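Local coordinates for hypothetical protein (PDB 2O62) that is of unknown function but carries two calycin-type regions, the second related to the C-terminal domain of a biogenesis factor for ATP synthase, at residues A175-Q180 with T190-I195; G197-F202 with Q211-P216; D142-W147 with I170-A175. All coordinates share one frame; numbering follows the deposited sequence. Where two conformers were deposited one is given.

Contact 1 of 3, residues A175-Q180 with T190-I195; sequences AGRLMQ and TSTATI
The carbonyl oxygen of L178 is gripped twice by the partner strand. A193 N donates to L178 O at 2.7 Å, 20° out of the carbonyl plane, while the T192 CA-H makes a weaker contact with the same oxygen, T192 CA lying 3.2 Å from L178 O. The pair belongs to an antiparallel beta hairpin of strands 178-184 and 187-196 in a closed barrel consistent with the calycin clan. L178 N returns a bond to A193 O, completing one hydrogen-bonded pair; Q180 and S191 form the next, with S191 N 2.9 Å from Q180 O and the donor almost in line with the carbonyl. T190 CA-H adds a second contact to Q180 O.

Between these pairs, M179 and T192 face each other without a direct backbone bond. M179, a selenomethionine, bends at chi2 and chi3, and its SE meets T190 CG2 at 3.7 Å, the two side chains crossing obliquely. On the other face, L178 CB rests 4.2 Å from A193 CB, a face continued by I170 and L172 of strand 162-172 and by V200 and F202 of strand 199-202.

The polar ends find partners outside the two segments: Q180 NE2 bonds T182, T190 OG1 bonds S181, and R177 is salt-bridged to D173. Q180 OE1 and T192 OG1 each bond glycerol, probably from the crystallisation liquor. R177 also touches its hairpin partner, its NE lying beside T192 CG2, 3.4 Å away and at the edge of the guanidinium group. Where direct pairing has ended, a water takes over, accepting from I195 N and donating to G176 O at 3.0 Å, and I195 CD1 packs 3.7 Å from G176 O.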
loop_
_atom_site.group_PDB
_atom_site.type_symbol
_atom_site.label_atom_id
_atom_site.label_comp_id
_atom_site.label_asym_id
_atom_site.label_seq_id
_atom_site.Cartn_x
_atom_site.Cartn_y
_atom_site.Cartn_z
ATOM N N ALA A 175 21.404 11.209 20.264
ATOM C CA ALA A 175 19.970 11.302 19.923
ATOM C C ALA A 175 19.078 10.069 19.831
ATOM O O ALA A 175 18.167 9.937 20.651
ATOM C CB ALA A 175 19.690 12.330 18.845
ATOM N N GLY A 176 19.288 9.168 18.877
ATOM C CA GLY A 176 18.447 7.972 18.788
ATOM C C GLY A 176 17.164 8.250 18.026
ATOM O O GLY A 176 16.264 7.404 17.933
ATOM N N ARG A 177 17.086 9.442 17.458
ATOM C CA ARG A 177 16.020 9.768 16.539
ATOM C C ARG A 177 16.374 9.225 15.172
ATOM O O ARG A 177 17.505 8.849 14.905
ATOM C CB ARG A 177 15.819 11.279 16.493
ATOM C CG ARG A 177 15.423 11.893 17.860
ATOM C CD ARG A 177 15.157 13.397 17.745
ATOM N NE ARG A 177 16.246 14.062 17.022
ATOM C CZ ARG A 177 17.195 14.840 17.548
ATOM N NH1 ARG A 177 17.226 15.129 18.852
ATOM N NH2 ARG A 177 18.127 15.357 16.745
ATOM N N LEU A 178 15.373 9.154 14.325
ATOM C CA LEU A 178 15.519 8.643 12.981
ATOM C C LEU A 178 15.708 9.840 12.046
ATOM O O LEU A 178 15.051 10.859 12.199
ATOM C CB LEU A 178 14.283 7.824 12.621
ATOM C CG LEU A 178 14.468 6.893 11.437
ATOM C CD1 LEU A 178 15.278 5.655 11.868
ATOM C CD2 LEU A 178 13.154 6.474 10.787
HETATM N N MSE A 179 16.680 9.739 11.148
HETATM C CA MSE A 179 16.887 10.697 10.057
HETATM C C MSE A 179 16.517 9.958 8.788
HETATM O O MSE A 179 17.044 8.885 8.534
HETATM C CB MSE A 179 18.372 11.080 10.027
HETATM C CG MSE A 179 18.773 12.282 9.161
HETATM SE SE MSE A 179 18.967 11.989 7.212
HETATM C CE MSE A 179 19.785 10.156 6.984
ATOM N N GLN A 180 15.598 10.509 8.008
ATOM C CA GLN A 180 15.195 9.926 6.726
ATOM C C GLN A 180 15.323 10.978 5.627
ATOM O O GLN A 180 14.812 12.093 5.787
ATOM C CB GLN A 180 13.771 9.426 6.725
ATOM C CG GLN A 180 13.431 8.749 5.397
ATOM C CD GLN A 180 12.076 8.119 5.385
ATOM O OE1 GLN A 180 11.615 7.603 6.399
ATOM N NE2 GLN A 180 11.425 8.111 4.217
ATOM N N THR A 190 14.282 15.634 3.539
ATOM C CA THR A 190 15.064 15.104 4.623
ATOM C C THR A 190 14.431 15.585 5.928
ATOM O O THR A 190 14.310 16.750 6.133
ATOM C CB THR A 190 16.469 15.559 4.531
ATOM O OG1 THR A 190 16.996 15.177 3.254
ATOM C CG2 THR A 190 17.309 14.942 5.618
ATOM N N SER A 191 13.988 14.655 6.764
ATOM C CA SER A 191 13.314 15.012 8.038
ATOM C C SER A 191 13.733 14.075 9.134
ATOM O O SER A 191 14.038 12.920 8.894
ATOM C CB SER A 191 11.789 14.950 7.906
ATOM O OG SER A 191 11.159 15.390 9.102
ATOM N N THR A 192 13.744 14.582 10.349
ATOM C CA THR A 192 13.986 13.780 11.541
ATOM C C THR A 192 12.665 13.294 12.119
ATOM O O THR A 192 11.655 13.975 11.982
ATOM C CB THR A 192 14.768 14.639 12.505
ATOM O OG1 THR A 192 16.027 14.933 11.866
ATOM C CG2 THR A 192 15.003 13.992 13.820
ATOM N N ALA A 193 12.666 12.096 12.686
ATOM C CA ALA A 193 11.506 11.506 13.323
ATOM C C ALA A 193 11.845 10.931 14.692
ATOM O O ALA A 193 13.000 10.613 14.994
ATOM C CB ALA A 193 10.976 10.428 12.484
ATOM N N THR A 194 10.830 10.779 15.530
ATOM C CA THR A 194 11.002 10.075 16.802
ATOM C C THR A 194 10.426 8.673 16.665
ATOM O O THR A 194 9.451 8.443 15.945
ATOM C CB THR A 194 10.315 10.776 17.965
ATOM O OG1 THR A 194 8.982 11.107 17.600
ATOM C CG2 THR A 194 11.043 12.033 18.320
ATOM N N ILE A 195 11.032 7.724 17.356
ATOM C CA ILE A 195 10.531 6.340 17.309
ATOM C C ILE A 195 9.896 5.998 18.633
ATOM O O ILE A 195 10.484 6.215 19.674
ATOM C CB ILE A 195 11.646 5.319 17.067
ATOM C CG1 ILE A 195 12.484 5.683 15.848
ATOM C CG2 ILE A 195 11.044 3.940 16.865
ATOM C CD1 ILE A 195 13.932 5.278 16.044
HETATM O O HOH W 1 13.505 8.396 18.656
#

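Contact 2 of 3, residues G197-F202 with Q211-P216; sequences GSIVLF and QVLLLP
V200 and V212 satisfy each other's backbone completely. V212 N donates to V200 O at 2.7 Å and V200 N to V212 O at 2.9 Å, both donors lying in the plane of the carbonyl they address. Each oxygen has a second, weaker visitor: Q211 CA-H approaches V200 O, and I199 CA-H approaches V212 O with I199 CA at 3.3 Å. S198 O repeats the scheme just before the strand proper, accepting from L214 N with an N-H...O angle of 164° while the L213 CA-H leans in beside it.

The result is an antiparallel hairpin of strands 199-202 and 210-214, two adjacent strands of the ten-stranded antiparallel barrel. L201, Q211 and L213 bond to the flanking strands instead: L201 pairs with T194, while Q211 and L213 pair with S223 and A221. The amide of Q211 is also provided for, its NE2 bonding the carbonyl of P25 and its OE1 a glycerol that probably came from the crystallisation liquor. The hydroxyl S198 OG makes a weak hydrogen bond to the carbonyl of E26.

Apolar contacts occur on both faces. V200 CB stands 4.1 Å from V212 CB, and V212 CG2 comes up to F202 CE1 at the edge of the ring, near its plane, also at 4.1 Å. The ring has a cation-pi partner in K208. On the reverse face, I199 CG1 meets L213 CD1 at 3.9 Å, and the same L213 CD1 lies 3.5 Å from both S198 OG and S198 O.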
loop_
_atom_site.group_PDB
_atom_site.type_symbol
_atom_site.label_atom_id
_atom_site.label_comp_id
_atom_site.label_asym_id
_atom_site.label_seq_id
_atom_site.Cartn_x
_atom_site.Cartn_y
_atom_site.Cartn_z
ATOM N N GLY A 197 8.049 2.642 19.845
ATOM C CA GLY A 197 7.647 1.263 19.588
ATOM C C GLY A 197 7.591 0.945 18.109
ATOM O O GLY A 197 8.597 0.996 17.412
ATOM N N SER A 198 6.389 0.618 17.650
ATOM C CA SER A 198 6.131 0.282 16.255
ATOM C C SER A 198 5.752 1.507 15.418
ATOM O O SER A 198 5.444 1.375 14.231
ATOM C CB SER A 198 5.013 -0.772 16.186
ATOM O OG SER A 198 3.793 -0.274 16.705
ATOM N N ILE A 199 5.769 2.701 16.040
ATOM C CA ILE A 199 5.414 3.945 15.352
ATOM C C ILE A 199 6.586 4.905 15.270
ATOM O O ILE A 199 7.223 5.201 16.270
ATOM C CB ILE A 199 4.249 4.687 16.031
ATOM C CG1 ILE A 199 2.936 3.961 15.747
ATOM C CG2 ILE A 199 4.124 6.114 15.479
ATOM C CD1 ILE A 199 1.848 4.294 16.747
ATOM N N VAL A 200 6.800 5.417 14.071
ATOM C CA VAL A 200 7.777 6.445 13.793
ATOM C C VAL A 200 6.980 7.696 13.465
ATOM O O VAL A 200 6.155 7.688 12.545
ATOM C CB VAL A 200 8.690 6.055 12.625
ATOM C CG1 VAL A 200 9.671 7.159 12.295
ATOM C CG2 VAL A 200 9.409 4.706 12.955
ATOM N N LEU A 201 7.278 8.766 14.176
ATOM C CA LEU A 201 6.494 9.998 14.101
ATOM C C LEU A 201 7.300 11.119 13.463
ATOM O O LEU A 201 8.309 11.531 14.006
ATOM C CB LEU A 201 6.067 10.407 15.495
ATOM C CG LEU A 201 5.308 11.710 15.564
ATOM C CD1 LEU A 201 4.016 11.611 14.781
ATOM C CD2 LEU A 201 5.055 12.140 17.012
ATOM N N PHE A 202 6.819 11.603 12.323
ATOM C CA PHE A 202 7.324 12.834 11.673
ATOM C C PHE A 202 6.322 13.970 11.865
ATOM O O PHE A 202 5.261 13.967 11.259
ATOM C CB PHE A 202 7.530 12.622 10.175
ATOM C CG PHE A 202 8.602 11.589 9.801
ATOM C CD1 PHE A 202 8.281 10.225 9.682
ATOM C CD2 PHE A 202 9.868 11.996 9.433
ATOM C CE1 PHE A 202 9.264 9.283 9.271
ATOM C CE2 PHE A 202 10.834 11.063 8.995
ATOM C CZ PHE A 202 10.520 9.700 8.937
ATOM N N GLN A 211 2.660 9.476 10.413
ATOM C CA GLN A 211 3.114 8.417 11.307
ATOM C C GLN A 211 3.428 7.241 10.436
ATOM O O GLN A 211 2.702 6.966 9.499
ATOM C CB GLN A 211 2.077 8.023 12.378
ATOM C CG GLN A 211 0.769 7.353 11.887
ATOM C CD GLN A 211 0.125 6.482 13.009
ATOM O OE1 GLN A 211 -0.123 6.995 14.095
ATOM N NE2 GLN A 211 -0.066 5.149 12.759
ATOM N N VAL A 212 4.489 6.508 10.757
ATOM C CA VAL A 212 4.754 5.253 10.015
ATOM C C VAL A 212 4.574 4.123 10.988
ATOM O O VAL A 212 5.113 4.181 12.071
ATOM C CB VAL A 212 6.174 5.209 9.451
ATOM C CG1 VAL A 212 6.362 3.952 8.626
ATOM C CG2 VAL A 212 6.456 6.434 8.632
ATOM N N LEU A 213 3.781 3.130 10.619
ATOM C CA LEU A 213 3.541 2.012 11.497
ATOM C C LEU A 213 4.171 0.768 10.902
ATOM O O LEU A 213 3.973 0.450 9.713
ATOM C CB LEU A 213 2.047 1.826 11.695
ATOM C CG LEU A 213 1.594 0.591 12.453
ATOM C CD1 LEU A 213 1.987 0.678 13.917
ATOM C CD2 LEU A 213 0.098 0.395 12.340
ATOM N N LEU A 214 4.949 0.073 11.719
ATOM C CA LEU A 214 5.656 -1.115 11.264
ATOM C C LEU A 214 4.788 -2.327 11.597
ATOM O O LEU A 214 4.284 -2.432 12.720
ATOM C CB LEU A 214 6.976 -1.227 11.997
ATOM C CG LEU A 214 7.831 0.060 11.953
ATOM C CD1 LEU A 214 9.081 -0.165 12.779
ATOM C CD2 LEU A 214 8.124 0.465 10.555
ATOM N N LEU A 215 4.602 -3.206 10.623
ATOM C CA LEU A 215 3.652 -4.285 10.743
ATOM C C LEU A 215 4.226 -5.655 10.444
ATOM O O LEU A 215 5.407 -5.800 10.033
ATOM C CB LEU A 215 2.497 -4.003 9.763
ATOM C CG LEU A 215 1.597 -2.797 10.088
ATOM C CD1 LEU A 215 0.811 -2.363 8.841
ATOM C CD2 LEU A 215 0.683 -3.110 11.279
ATOM N N PRO A 216 3.402 -6.700 10.657
ATOM C CA PRO A 216 3.807 -8.010 10.193
ATOM C C PRO A 216 4.089 -8.129 8.666
ATOM O O PRO A 216 3.663 -7.289 7.825
ATOM C CB PRO A 216 2.605 -8.888 10.556
ATOM C CG PRO A 216 1.929 -8.182 11.678
ATOM C CD PRO A 216 2.097 -6.748 11.373
#

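Contact 3 of 3, residues D142-W147 with I170-A175; sequences DLLGEW and IQLDDA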
loop_
_atom_site.group_PDB
_atom_site.type_symbol
_atom_site.label_atom_id
_atom_site.label_comp_id
_atom_site.label_asym_id
_atom_site.label_seq_id
_atom_site.Cartn_x
_atom_site.Cartn_y
_atom_site.Cartn_z
ATOM N N ASP A 142 15.599 -3.191 10.206
ATOM C CA ASP A 142 15.518 -3.774 8.865
ATOM C C ASP A 142 15.655 -2.709 7.765
ATOM O O ASP A 142 15.899 -3.040 6.608
ATOM C CB ASP A 142 14.170 -4.460 8.673
ATOM C CG ASP A 142 14.013 -5.695 9.538
ATOM O OD1 ASP A 142 15.020 -6.414 9.826
ATOM O OD2 ASP A 142 12.851 -5.981 9.908
ATOM N N LEU A 143 15.410 -1.455 8.115
ATOM C CA LEU A 143 15.360 -0.397 7.124
ATOM C C LEU A 143 16.586 0.495 7.100
ATOM O O LEU A 143 16.808 1.183 6.102
ATOM C CB LEU A 143 14.111 0.461 7.303
ATOM C CG LEU A 143 12.794 -0.288 7.208
ATOM C CD1 LEU A 143 11.627 0.602 7.520
ATOM C CD2 LEU A 143 12.643 -0.915 5.818
ATOM N N LEU A 144 17.380 0.481 8.172
ATOM C CA LEU A 144 18.497 1.400 8.264
ATOM C C LEU A 144 19.472 1.115 7.127
ATOM O O LEU A 144 19.783 -0.045 6.818
ATOM C CB LEU A 144 19.228 1.258 9.592
ATOM C CG LEU A 144 18.423 1.559 10.840
ATOM C CD1 LEU A 144 19.236 1.228 12.060
ATOM C CD2 LEU A 144 18.000 3.020 10.854
ATOM N N GLY A 145 19.965 2.180 6.509
ATOM C CA GLY A 145 20.935 2.066 5.450
ATOM C C GLY A 145 20.473 2.931 4.312
ATOM O O GLY A 145 19.762 3.911 4.534
ATOM N N GLU A 146 20.850 2.526 3.107
ATOM C CA GLU A 146 20.465 3.192 1.884
ATOM C C GLU A 146 19.841 2.259 0.883
ATOM O O GLU A 146 20.233 1.128 0.763
ATOM C CB GLU A 146 21.691 3.811 1.249
ATOM C CG GLU A 146 22.185 4.992 2.042
ATOM C CD GLU A 146 23.379 5.687 1.414
ATOM O OE1 GLU A 146 23.540 5.622 0.155
ATOM O OE2 GLU A 146 24.163 6.276 2.194
ATOM N N TRP A 147 18.873 2.790 0.156
ATOM C CA TRP A 147 18.034 2.086 -0.790
ATOM C C TRP A 147 18.020 2.903 -2.064
ATOM O O TRP A 147 17.971 4.142 -2.005
ATOM C CB TRP A 147 16.598 1.967 -0.261
ATOM C CG TRP A 147 16.529 1.259 1.059
ATOM C CD1 TRP A 147 16.802 1.777 2.333
ATOM C CD2 TRP A 147 16.260 -0.134 1.245
ATOM N NE1 TRP A 147 16.689 0.766 3.273
ATOM C CE2 TRP A 147 16.345 -0.403 2.636
ATOM C CE3 TRP A 147 15.952 -1.179 0.365
ATOM C CZ2 TRP A 147 16.145 -1.691 3.157
ATOM C CZ3 TRP A 147 15.745 -2.438 0.885
ATOM C CH2 TRP A 147 15.823 -2.680 2.266
ATOM N N ILE A 170 18.114 6.039 5.585
ATOM C CA ILE A 170 17.511 6.000 6.895
ATOM C C ILE A 170 18.628 5.707 7.882
ATOM O O ILE A 170 19.325 4.714 7.751
ATOM C CB ILE A 170 16.390 4.925 6.967
ATOM C CG1 ILE A 170 15.373 5.205 5.881
ATOM C CG2 ILE A 170 15.705 4.945 8.317
ATOM C CD1 ILE A 170 14.262 4.193 5.814
ATOM N N GLN A 171 18.842 6.613 8.822
ATOM C CA GLN A 171 19.854 6.395 9.817
ATOM C C GLN A 171 19.382 6.894 11.177
ATOM O O GLN A 171 18.575 7.821 11.251
ATOM C CB GLN A 171 21.163 7.086 9.416
ATOM C CG GLN A 171 21.713 6.696 7.989
ATOM C CD GLN A 171 22.327 5.234 7.780
ATOM O OE1 GLN A 171 22.375 4.351 8.675
ATOM N NE2 GLN A 171 22.811 5.018 6.552
ATOM N N LEU A 172 19.905 6.282 12.245
ATOM C CA LEU A 172 19.663 6.771 13.582
ATOM C C LEU A 172 20.649 7.899 13.795
ATOM O O LEU A 172 21.801 7.795 13.342
ATOM C CB LEU A 172 19.910 5.681 14.632
ATOM C CG LEU A 172 18.981 4.472 14.491
ATOM C CD1 LEU A 172 19.344 3.390 15.527
ATOM C CD2 LEU A 172 17.531 4.884 14.635
ATOM N N ASP A 173 20.198 8.991 14.412
ATOM C CA ASP A 173 21.112 10.026 14.882
ATOM C C ASP A 173 21.449 9.704 16.340
ATOM O O ASP A 173 21.218 8.581 16.784
ATOM C CB ASP A 173 20.557 11.442 14.666
ATOM C CG ASP A 173 19.405 11.792 15.592
ATOM O OD1 ASP A 173 19.260 11.142 16.660
ATOM O OD2 ASP A 173 18.649 12.737 15.227
ATOM N N ASP A 174 21.971 10.652 17.108
ATOM C CA ASP A 174 22.760 10.230 18.268
ATOM C C ASP A 174 22.497 10.606 19.750
ATOM O O ASP A 174 23.406 10.284 20.546
ATOM C CB ASP A 174 24.229 10.601 17.968
ATOM C CG ASP A 174 24.463 12.118 17.940
ATOM O OD1 ASP A 174 23.762 12.866 18.666
ATOM O OD2 ASP A 174 25.342 12.566 17.170
ATOM N N ALA A 175 21.404 11.209 20.264
ATOM C CA ALA A 175 19.970 11.302 19.923
ATOM C C ALA A 175 19.078 10.069 19.831
ATOM O O ALA A 175 18.167 9.937 20.651
ATOM C CB ALA A 175 19.690 12.330 18.845
#
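G145 and I170 form a single antiparallel hydrogen-bonded pair, with G145 N 2.9 Å from I170 O in the carbonyl plane and I170 N the same distance from G145 O, nearly in line with its C=O. L144 CA-H also leans toward I170 O. Beside the pair, the side chain of Q171 bends at chi2 (-72°), placing its CD near G145 N and CA; the terminal NE2 then approaches G145 CA to 3.7 Å, a contact of packing. G145 has phi of 132°, where a CB would press against the preceding carbonyl oxygen.

The two leucines before the strand divide the remaining contacts of this hairpin, built from strands 145-155 and 162-172. L144 CD2 reaches I170 CG2 at 3.9 Å and L172 CG at 4.0 Å, its side chain crossing both neighbours at about a right angle. L143 CB instead meets I170 CD1, and the carbonyl of L143 lies against I170 CB.

That carbonyl is the acceptor for the indole: W147 NE1 donates to L143 O at 2.9 Å, an almost straight bond of 170° with the oxygen in the ring plane. The sequence G145-E146-W147 at the entrance of the barrel's first strand resembles the Gly-X-Trp signature of lipocalins, consistent with the calycin clan; in lipocalins the tryptophan closes one end of the barrel and packs with an arginine from a late strand. Here R246 and L240 touch the W147 side chain, and R246 touches L143 as well. L178 of the neighbouring strand 178-184 lies against L144, while E146, whose backbone bonds V270, carries its carboxylate to a salt bridge with R148.

All three contacts are neighbouring-strand hairpins of one closed barrel, and all are partly buried. Contacts 3 and 1 adjoin, their centres 8 Å apart, joined by a probable hydrogen bond from M179 N to Q171 O at 2.7 Å. Contact 1 adjoins contact 2 through T194 O and L201 N and through A193 against V200, whereas contacts 2 and 3 do not touch. Contact 2 lies closest to the centre of the chain, has no exposed residue among those touching, and reaches the N-terminal half. Contacts 1 and 3 lie farther out: contact 1 ends in water and charge, contact 3 in the buried indole of W147, bonded to a backbone carbonyl.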